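Probable adhesion protein (Pseudomonas aeruginosa PAO1, PDB 6RU4) probably serves as the periplasmic solute-binding protein of a metal transporter, holding manganese or ferrous iron in a cleft between two lobes. Local coordinates at residues I11-Y16 with H111-I116; V107-T112 with Y180-R185; T175-Y180 with L248-Y253. All blocks are in the same frame, centred on the assembly; numbering follows the deposited sequence.

In the fold
The three contacts crowd the middle of the chain, with centres about 10 to 11 Å apart, and each holds one or two histidine ligands of one manganese ion: His111 in contacts 1 and 2, His177 and His250 in contact 3. Contact 1 joins the start of helix 14-24, just after strand 7-11 of the first four-stranded parallel sheet, to the loop before helix 117-133. Contact 2 shares Thr112 as well and ties that loop to helix 181-184. Contact 3 shares Tyr180 with contact 2 and links the loops after strands 173-175 and 244-248 of the second sheet. Along the chain contact 1 closes before contact 3 opens; contacts 2 and 3 interleave. Both lobes thus meet at the metal.

Contact 1. Residues I11-Y16 with H111-I116; sequences ITLHPY and HTFLSI. With MN (manganese (II) ion), chain E.
Phe113 meets Leu13, in the turn before helix 14-24, and Pro15 and Tyr16 in the helix's first turn. A chi1 of 53° sets Phe113 CG between the backbone N and the carbonyl carbon, which turns the ring toward the 11-16 segment. The Tyr16 and Phe113 rings form an oblique pair, planes 75° apart and centroids 5.8 Å; Phe113 CD2 lies near the Tyr16 plane at its edge, and Tyr16 OH likewise at the edge of Phe113. The closest carbons are Tyr16 CE2 and Phe113 CD2, 3.6 Å apart. Pro15 CG comes obliquely to within 3.7 Å of Phe113 CD1, and Leu13 CD1, on a side chain running at about a right angle to the phenyl, reaches Phe113 CE2 at 3.6 Å.

This joins the turn between strand 7-11 and helix 14-24, in the first lobe of a solute-binding protein 9 family fold, to the short 3-10 turn around Thr112 and Phe113. His111, next to Thr112, has its CA 4.0 Å above one face of the phenyl, toward its rim, and its NE2 binds the manganese at 2.3 Å. The polar groups alongside look elsewhere: Tyr16 OH is hydrogen-bonded with Asn62 ND2, and Thr112 OG1 pairs with Asn88 OD1.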
loop_
_atom_site.group_PDB
_atom_site.type_symbol
_atom_site.label_atom_id
_atom_site.label_comp_id
_atom_site.label_asym_id
_atom_site.label_seq_id
_atom_site.Cartn_x
_atom_site.Cartn_y
_atom_site.Cartn_z
ATOM N N ILE A 11 -12.361 1.658 8.200
ATOM C CA ILE A 11 -11.110 1.542 7.423
ATOM C C ILE A 11 -11.297 0.478 6.333
ATOM O O ILE A 11 -12.155 -0.393 6.482
ATOM C CB ILE A 11 -9.811 1.370 8.269
ATOM C CG1 ILE A 11 -9.814 0.094 9.144
ATOM C CG2 ILE A 11 -9.510 2.611 9.101
ATOM C CD1 ILE A 11 -9.103 -1.174 8.477
ATOM N N THR A 12 -10.527 0.554 5.239
ATOM C CA THR A 12 -10.648 -0.358 4.083
ATOM C C THR A 12 -9.504 -1.370 3.971
ATOM O O THR A 12 -9.764 -2.567 3.824
ATOM C CB THR A 12 -10.812 0.453 2.802
ATOM O OG1 THR A 12 -9.629 1.253 2.593
ATOM C CG2 THR A 12 -12.050 1.359 2.844
ATOM N N LEU A 13 -8.245 -0.887 4.046
ATOM C CA LEU A 13 -7.010 -1.674 3.934
ATOM C C LEU A 13 -6.266 -1.708 5.262
ATOM O O LEU A 13 -6.374 -0.754 6.023
ATOM C CB LEU A 13 -6.093 -1.079 2.818
ATOM C CG LEU A 13 -6.755 -0.798 1.430
ATOM C CD1 LEU A 13 -6.110 0.328 0.720
ATOM C CD2 LEU A 13 -6.809 -2.007 0.565
ATOM N N HIS A 14 -5.481 -2.795 5.530
ATOM C CA HIS A 14 -4.657 -2.962 6.752
ATOM C C HIS A 14 -3.768 -1.745 7.067
ATOM O O HIS A 14 -3.787 -1.350 8.230
ATOM C CB HIS A 14 -3.788 -4.250 6.742
ATOM C CG HIS A 14 -4.542 -5.544 6.699
ATOM N ND1 HIS A 14 -5.269 -5.926 5.577
ATOM C CD2 HIS A 14 -4.628 -6.523 7.622
ATOM C CE1 HIS A 14 -5.788 -7.109 5.872
ATOM N NE2 HIS A 14 -5.444 -7.497 7.096
ATOM N N PRO A 15 -3.019 -1.092 6.130
ATOM C CA PRO A 15 -2.185 0.064 6.539
ATOM C C PRO A 15 -2.973 1.197 7.184
ATOM O O PRO A 15 -2.445 1.893 8.046
ATOM C CB PRO A 15 -1.538 0.521 5.222
ATOM C CG PRO A 15 -1.562 -0.675 4.337
ATOM C CD PRO A 15 -2.850 -1.363 4.684
ATOM N N TYR A 16 -4.242 1.359 6.786
ATOM C CA TYR A 16 -5.113 2.412 7.297
ATOM C C TYR A 16 -5.600 2.120 8.710
ATOM O O TYR A 16 -5.811 3.057 9.476
ATOM C CB TYR A 16 -6.262 2.716 6.312
ATOM C CG TYR A 16 -5.746 3.301 5.016
ATOM C CD1 TYR A 16 -5.532 4.666 4.886
ATOM C CD2 TYR A 16 -5.355 2.477 3.962
ATOM C CE1 TYR A 16 -4.994 5.205 3.717
ATOM C CE2 TYR A 16 -4.805 3.005 2.795
ATOM C CZ TYR A 16 -4.632 4.368 2.676
ATOM O OH TYR A 16 -4.137 4.873 1.507
ATOM N N HIS A 111 -0.928 2.951 -4.380
ATOM C CA HIS A 111 -0.127 2.397 -3.281
ATOM C C HIS A 111 0.717 3.389 -2.545
ATOM O O HIS A 111 1.869 3.094 -2.206
ATOM C CB HIS A 111 0.746 1.248 -3.797
ATOM C CG HIS A 111 -0.048 0.201 -4.510
ATOM N ND1 HIS A 111 -0.448 0.370 -5.822
ATOM C CD2 HIS A 111 -0.526 -0.971 -4.050
ATOM C CE1 HIS A 111 -1.093 -0.725 -6.140
ATOM N NE2 HIS A 111 -1.145 -1.577 -5.104
ATOM N N THR A 112 0.117 4.550 -2.211
ATOM C CA THR A 112 0.769 5.638 -1.483
ATOM C C THR A 112 1.156 5.151 -0.111
ATOM O O THR A 112 2.220 5.496 0.401
ATOM C CB THR A 112 -0.163 6.805 -1.418
ATOM O OG1 THR A 112 -1.391 6.330 -0.886
ATOM C CG2 THR A 112 -0.413 7.433 -2.786
ATOM N N PHE A 113 0.306 4.283 0.445
ATOM C CA PHE A 113 0.499 3.636 1.725
ATOM C C PHE A 113 1.807 2.783 1.807
ATOM O O PHE A 113 2.185 2.423 2.913
ATOM C CB PHE A 113 -0.745 2.829 2.110
ATOM C CG PHE A 113 -1.234 1.845 1.083
ATOM C CD1 PHE A 113 -0.694 0.556 1.011
ATOM C CD2 PHE A 113 -2.339 2.145 0.277
ATOM C CE1 PHE A 113 -1.187 -0.381 0.085
ATOM C CE2 PHE A 113 -2.856 1.193 -0.622
ATOM C CZ PHE A 113 -2.278 -0.065 -0.705
ATOM N N LEU A 114 2.520 2.513 0.683
ATOM C CA LEU A 114 3.767 1.736 0.734
ATOM C C LEU A 114 5.017 2.626 0.685
ATOM O O LEU A 114 6.125 2.143 0.456
ATOM C CB LEU A 114 3.813 0.605 -0.316
ATOM C CG LEU A 114 2.878 -0.590 -0.032
ATOM C CD1 LEU A 114 2.838 -1.527 -1.177
ATOM C CD2 LEU A 114 3.303 -1.341 1.212
ATOM N N SER A 115 4.826 3.911 0.996
ATOM C CA SER A 115 5.814 4.974 1.085
ATOM C C SER A 115 5.886 5.391 2.546
ATOM O O SER A 115 4.857 5.384 3.217
ATOM C CB SER A 115 5.317 6.171 0.287
ATOM O OG SER A 115 6.010 7.370 0.585
ATOM N N ILE A 116 7.063 5.776 3.053
ATOM C CA ILE A 116 7.146 6.254 4.437
ATOM C C ILE A 116 6.666 7.711 4.481
ATOM O O ILE A 116 5.847 8.046 5.331
ATOM C CB ILE A 116 8.545 6.037 5.081
ATOM C CG1 ILE A 116 8.903 4.509 5.231
ATOM C CG2 ILE A 116 8.692 6.813 6.408
ATOM C CD1 ILE A 116 8.232 3.702 6.384
HETATM MN MN MN E . -2.329 -3.502 -5.018
#

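Contact 2. Residues V107-T112 with Y180-R185; sequences VVNPHT and YDYLLR. With MN (manganese (II) ion), chain E.
Tyr182 reaches out from helix 181-184 and ends on the backbone of Asn109, its OH donating a hydrogen bond to Asn109 O at 2.7 Å. The hydroxyl lies 19° from the plane of that carbonyl, and the carbonyl oxygen sits at the edge of the tyrosine ring, in its plane. The same OH also bonds Leu94 N, so this buried phenol is held by two backbone partners, and Asn109 itself pairs with Leu94 through the main chain.

The second set of polar bonds stays within 107-112. With CG anti to the backbone N (chi1 -168°), the Asn109 amide folds back so that OD1 accepts from His111 N at 3.3 Å, closing an Asx turn, and from His111 ND1 at 2.7 Å. The ND1 bond runs nearly in the imidazole plane. In this second-shell arrangement, common at histidine metal sites, the proton is on ND1 and NE2 is left to bind manganese, while the bond limits rotation of the ring. His41, His66, His177, His199 and His250 complete the site.

The rest is van der Waals packing, with Thr112 on one face of the tyrosine and the Asn109 amide at its CE2 rim. Thr112 CA sits over the centre of that face in a CH-pi contact, 4.0 Å from the centroid, while its methyl CG2 lies over the same face at the hydroxyl end, 3.6 Å from Tyr182 CZ. The Asn109 side chain runs antiparallel to that of Tyr182, its CG 3.5 Å from Tyr182 CE2, with the amide and ring planes 61° apart.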
loop_
_atom_site.group_PDB
_atom_site.type_symbol
_atom_site.label_atom_id
_atom_site.label_comp_id
_atom_site.label_asym_id
_atom_site.label_seq_id
_atom_site.Cartn_x
_atom_site.Cartn_y
_atom_site.Cartn_z
ATOM N N VAL A 107 -3.158 6.019 -15.662
ATOM C CA VAL A 107 -3.859 6.263 -14.401
ATOM C C VAL A 107 -2.877 6.550 -13.260
ATOM O O VAL A 107 -1.673 6.658 -13.490
ATOM C CB VAL A 107 -4.788 5.065 -14.038
ATOM C CG1 VAL A 107 -5.870 4.851 -15.094
ATOM C CG2 VAL A 107 -3.986 3.793 -13.797
ATOM N N VAL A 108 -3.401 6.608 -12.026
ATOM C CA VAL A 108 -2.612 6.838 -10.825
ATOM C C VAL A 108 -2.319 5.534 -10.060
ATOM O O VAL A 108 -3.186 4.657 -9.965
ATOM C CB VAL A 108 -3.294 7.930 -9.952
ATOM C CG1 VAL A 108 -3.070 7.714 -8.454
ATOM C CG2 VAL A 108 -2.828 9.319 -10.381
ATOM N N ASN A 109 -1.086 5.434 -9.508
ATOM C CA ASN A 109 -0.642 4.348 -8.651
ATOM C C ASN A 109 -1.300 4.579 -7.267
ATOM O O ASN A 109 -1.003 5.593 -6.622
ATOM C CB ASN A 109 0.889 4.336 -8.523
ATOM C CG ASN A 109 1.428 3.064 -7.883
ATOM O OD1 ASN A 109 0.736 2.379 -7.142
ATOM N ND2 ASN A 109 2.673 2.710 -8.145
ATOM N N PRO A 110 -2.199 3.679 -6.788
ATOM C CA PRO A 110 -2.873 3.932 -5.504
ATOM C C PRO A 110 -2.129 3.505 -4.246
ATOM O O PRO A 110 -2.648 3.696 -3.152
ATOM C CB PRO A 110 -4.193 3.159 -5.648
ATOM C CG PRO A 110 -4.129 2.444 -7.004
ATOM C CD PRO A 110 -2.715 2.445 -7.416
ATOM N N HIS A 111 -0.928 2.951 -4.380
ATOM C CA HIS A 111 -0.127 2.397 -3.281
ATOM C C HIS A 111 0.717 3.389 -2.545
ATOM O O HIS A 111 1.869 3.094 -2.206
ATOM C CB HIS A 111 0.746 1.248 -3.797
ATOM C CG HIS A 111 -0.048 0.201 -4.510
ATOM N ND1 HIS A 111 -0.448 0.370 -5.822
ATOM C CD2 HIS A 111 -0.526 -0.971 -4.050
ATOM C CE1 HIS A 111 -1.093 -0.725 -6.140
ATOM N NE2 HIS A 111 -1.145 -1.577 -5.104
ATOM N N THR A 112 0.117 4.550 -2.211
ATOM C CA THR A 112 0.769 5.638 -1.483
ATOM C C THR A 112 1.156 5.151 -0.111
ATOM O O THR A 112 2.220 5.496 0.401
ATOM C CB THR A 112 -0.163 6.805 -1.418
ATOM O OG1 THR A 112 -1.391 6.330 -0.886
ATOM C CG2 THR A 112 -0.413 7.433 -2.786
ATOM N N TYR A 180 5.187 -1.086 -5.485
ATOM C CA TYR A 180 6.397 -0.621 -4.817
ATOM C C TYR A 180 7.138 0.579 -5.426
ATOM O O TYR A 180 8.227 0.923 -4.960
ATOM C CB TYR A 180 7.327 -1.827 -4.655
ATOM C CG TYR A 180 6.585 -2.985 -4.028
ATOM C CD1 TYR A 180 6.181 -2.938 -2.701
ATOM C CD2 TYR A 180 6.188 -4.081 -4.791
ATOM C CE1 TYR A 180 5.451 -3.979 -2.128
ATOM C CE2 TYR A 180 5.461 -5.133 -4.227
ATOM C CZ TYR A 180 5.098 -5.077 -2.893
ATOM O OH TYR A 180 4.405 -6.110 -2.312
ATOM N N ASP A 181 6.478 1.287 -6.348
ATOM C CA ASP A 181 6.994 2.478 -7.011
ATOM C C ASP A 181 7.285 3.602 -6.006
ATOM O O ASP A 181 8.321 4.268 -6.136
ATOM C CB ASP A 181 6.042 2.922 -8.144
ATOM C CG ASP A 181 5.953 1.920 -9.301
ATOM O OD1 ASP A 181 5.175 0.936 -9.189
ATOM O OD2 ASP A 181 6.658 2.116 -10.315
ATOM N N TYR A 182 6.424 3.765 -4.976
ATOM C CA TYR A 182 6.591 4.756 -3.907
ATOM C C TYR A 182 7.706 4.355 -2.905
ATOM O O TYR A 182 8.479 5.206 -2.471
ATOM C CB TYR A 182 5.270 4.966 -3.155
ATOM C CG TYR A 182 4.163 5.598 -3.971
ATOM C CD1 TYR A 182 4.024 6.986 -4.046
ATOM C CD2 TYR A 182 3.200 4.813 -4.601
ATOM C CE1 TYR A 182 2.968 7.572 -4.754
ATOM C CE2 TYR A 182 2.143 5.388 -5.306
ATOM C CZ TYR A 182 2.033 6.765 -5.383
ATOM O OH TYR A 182 0.991 7.306 -6.086
ATOM N N LEU A 183 7.756 3.064 -2.533
ATOM C CA LEU A 183 8.742 2.451 -1.642
ATOM C C LEU A 183 10.140 2.613 -2.238
ATOM O O LEU A 183 11.062 3.019 -1.526
ATOM C CB LEU A 183 8.433 0.948 -1.498
ATOM C CG LEU A 183 8.925 0.181 -0.241
ATOM C CD1 LEU A 183 8.273 -1.172 -0.187
ATOM C CD2 LEU A 183 10.444 -0.092 -0.267
ATOM N N LEU A 184 10.305 2.284 -3.539
ATOM C CA LEU A 184 11.599 2.331 -4.226
ATOM C C LEU A 184 12.109 3.738 -4.471
ATOM O O LEU A 184 13.323 3.942 -4.512
ATOM C CB LEU A 184 11.570 1.497 -5.512
ATOM C CG LEU A 184 11.895 0.023 -5.267
ATOM C CD1 LEU A 184 10.891 -0.878 -5.907
ATOM C CD2 LEU A 184 13.291 -0.306 -5.708
ATOM N N ARG A 185 11.193 4.706 -4.569
ATOM C CA ARG A 185 11.487 6.133 -4.699
ATOM C C ARG A 185 12.161 6.658 -3.421
ATOM O O ARG A 185 12.859 7.667 -3.490
ATOM C CB ARG A 185 10.208 6.940 -5.010
ATOM C CG ARG A 185 10.457 8.057 -5.994
ATOM C CD ARG A 185 9.181 8.700 -6.489
ATOM N NE ARG A 185 9.463 9.781 -7.433
ATOM C CZ ARG A 185 9.575 11.067 -7.099
ATOM N NH1 ARG A 185 9.401 11.454 -5.839
ATOM N NH2 ARG A 185 9.855 11.976 -8.024
HETATM MN MN MN E . -2.329 -3.502 -5.018
#

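Contact 3. Residues T175-Y180 with L248-Y253; sequences TIHGAY and LSHISY. With MN (manganese (II) ion), chain E.
His177 and His250 meet at the manganese, which they bind through NE2 at 2.3 and 2.2 Å respectively. Sharing one ion brings the two NE2 atoms to 3.4 Å of each other, a consequence of coordination and not a hydrogen bond. The side chains cross at about a right angle and the rings form an oblique pair, planes 73° apart, with His177 CD2 in the plane of the His250 ring at its edge. A chi1 of -163° swings the His177 imidazole toward the ion.

Behind this first shell, Ala179 packs between His250 and Tyr180: its CB is 3.8 Å from His250 CD2 and over the centre of one tyrosine face. Leu248 takes the opposite face of that ring, its CD1 making a CH-pi contact 3.8 Å from the centroid, while Ser249 O lies in plane at the edge. Tyr180 OH bonds Glu226 OE2. Locally, Thr175 OG1 donates to His177 O at 2.7 Å, Gly178 centres an inverse gamma turn, and Ser249 OG accepts from Ile251 N in an ST turn.

Both loops leave the second parallel sheet, from strands 173-175 and 244-248, with strand 222-226 between them; helix 181-184 follows the first, and helix 260-277 packs against Leu248.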
loop_
_atom_site.group_PDB
_atom_site.type_symbol
_atom_site.label_atom_id
_atom_site.label_comp_id
_atom_site.label_asym_id
_atom_site.label_seq_id
_atom_site.Cartn_x
_atom_site.Cartn_y
_atom_site.Cartn_z
ATOM N N THR A 175 8.998 -5.674 -10.595
ATOM C CA THR A 175 8.094 -6.169 -9.547
ATOM C C THR A 175 6.977 -6.941 -10.237
ATOM O O THR A 175 6.724 -6.683 -11.417
ATOM C CB THR A 175 7.575 -5.031 -8.628
ATOM O OG1 THR A 175 6.526 -4.341 -9.286
ATOM C CG2 THR A 175 8.671 -4.041 -8.181
ATOM N N ILE A 176 6.323 -7.896 -9.539
ATOM C CA ILE A 176 5.200 -8.648 -10.131
ATOM C C ILE A 176 3.995 -7.693 -10.151
ATOM O O ILE A 176 3.472 -7.383 -11.216
ATOM C CB ILE A 176 4.914 -9.972 -9.331
ATOM C CG1 ILE A 176 6.068 -11.012 -9.481
ATOM C CG2 ILE A 176 3.526 -10.592 -9.642
ATOM C CD1 ILE A 176 6.429 -11.477 -10.864
ATOM N N HIS A 177 3.647 -7.187 -8.960
ATOM C CA HIS A 177 2.555 -6.287 -8.610
ATOM C C HIS A 177 3.112 -4.862 -8.558
ATOM O O HIS A 177 4.180 -4.667 -7.989
ATOM C CB HIS A 177 2.015 -6.700 -7.211
ATOM C CG HIS A 177 0.666 -6.158 -6.875
ATOM N ND1 HIS A 177 -0.495 -6.852 -7.193
ATOM C CD2 HIS A 177 0.330 -5.016 -6.238
ATOM C CE1 HIS A 177 -1.488 -6.089 -6.785
ATOM N NE2 HIS A 177 -1.042 -4.974 -6.195
ATOM N N GLY A 178 2.397 -3.894 -9.147
ATOM C CA GLY A 178 2.807 -2.490 -9.207
ATOM C C GLY A 178 2.558 -1.683 -7.958
ATOM O O GLY A 178 2.075 -0.555 -8.032
ATOM N N ALA A 179 2.931 -2.233 -6.813
ATOM C CA ALA A 179 2.761 -1.625 -5.499
ATOM C C ALA A 179 3.989 -0.860 -4.930
ATOM O O ALA A 179 3.842 -0.097 -3.959
ATOM C CB ALA A 179 2.375 -2.723 -4.514
ATOM N N TYR A 180 5.187 -1.086 -5.485
ATOM C CA TYR A 180 6.397 -0.621 -4.817
ATOM C C TYR A 180 7.138 0.579 -5.426
ATOM O O TYR A 180 8.227 0.923 -4.960
ATOM C CB TYR A 180 7.327 -1.827 -4.655
ATOM C CG TYR A 180 6.585 -2.985 -4.028
ATOM C CD1 TYR A 180 6.181 -2.938 -2.701
ATOM C CD2 TYR A 180 6.188 -4.081 -4.791
ATOM C CE1 TYR A 180 5.451 -3.979 -2.128
ATOM C CE2 TYR A 180 5.461 -5.133 -4.227
ATOM C CZ TYR A 180 5.098 -5.077 -2.893
ATOM O OH TYR A 180 4.405 -6.110 -2.312
ATOM N N LEU A 248 8.207 -8.961 -1.308
ATOM C CA LEU A 248 7.757 -7.853 -0.477
ATOM C C LEU A 248 6.312 -8.045 -0.042
ATOM O O LEU A 248 5.568 -8.813 -0.639
ATOM C CB LEU A 248 7.969 -6.474 -1.154
ATOM C CG LEU A 248 9.391 -6.061 -1.528
ATOM C CD1 LEU A 248 9.370 -4.765 -2.289
ATOM C CD2 LEU A 248 10.308 -5.956 -0.307
ATOM N N SER A 249 5.945 -7.338 1.023
ATOM C CA SER A 249 4.626 -7.317 1.630
ATOM C C SER A 249 3.839 -6.100 1.166
ATOM O O SER A 249 4.343 -4.972 1.217
ATOM C CB SER A 249 4.773 -7.274 3.142
ATOM O OG SER A 249 3.493 -7.276 3.737
ATOM N N HIS A 250 2.589 -6.336 0.733
ATOM C CA HIS A 250 1.631 -5.323 0.292
ATOM C C HIS A 250 0.843 -4.833 1.529
ATOM O O HIS A 250 0.121 -3.830 1.444
ATOM C CB HIS A 250 0.703 -5.951 -0.769
ATOM C CG HIS A 250 -0.237 -5.033 -1.508
ATOM N ND1 HIS A 250 -1.265 -4.375 -0.864
ATOM C CD2 HIS A 250 -0.366 -4.829 -2.838
ATOM C CE1 HIS A 250 -1.958 -3.762 -1.801
ATOM N NE2 HIS A 250 -1.456 -3.995 -3.004
ATOM N N ILE A 251 1.047 -5.501 2.702
ATOM C CA ILE A 251 0.402 -5.221 4.006
ATOM C C ILE A 251 -1.134 -5.389 3.814
ATOM O O ILE A 251 -1.884 -4.451 4.000
ATOM C CB ILE A 251 0.887 -3.848 4.655
ATOM C CG1 ILE A 251 2.447 -3.717 4.618
ATOM C CG2 ILE A 251 0.374 -3.674 6.110
ATOM C CD1 ILE A 251 3.037 -2.307 4.805
ATOM N N SER A 252 -1.586 -6.582 3.377
ATOM C CA SER A 252 -2.997 -6.902 3.051
ATOM C C SER A 252 -3.430 -8.310 3.530
ATOM O O SER A 252 -4.555 -8.764 3.264
ATOM C CB SER A 252 -3.231 -6.790 1.545
ATOM O OG SER A 252 -2.697 -7.902 0.838
ATOM N N TYR A 253 -2.526 -9.019 4.177
ATOM C CA TYR A 253 -2.902 -10.343 4.624
ATOM C C TYR A 253 -2.833 -10.474 6.132
ATOM O O TYR A 253 -1.907 -9.952 6.742
ATOM C CB TYR A 253 -2.108 -11.464 3.901
ATOM C CG TYR A 253 -2.403 -12.823 4.489
ATOM C CD1 TYR A 253 -3.642 -13.438 4.284
ATOM C CD2 TYR A 253 -1.529 -13.411 5.399
ATOM C CE1 TYR A 253 -3.978 -14.627 4.935
ATOM C CE2 TYR A 253 -1.853 -14.595 6.055
ATOM C CZ TYR A 253 -3.074 -15.206 5.810
ATOM O OH TYR A 253 -3.374 -16.387 6.444
HETATM MN MN MN E . -2.329 -3.502 -5.018
#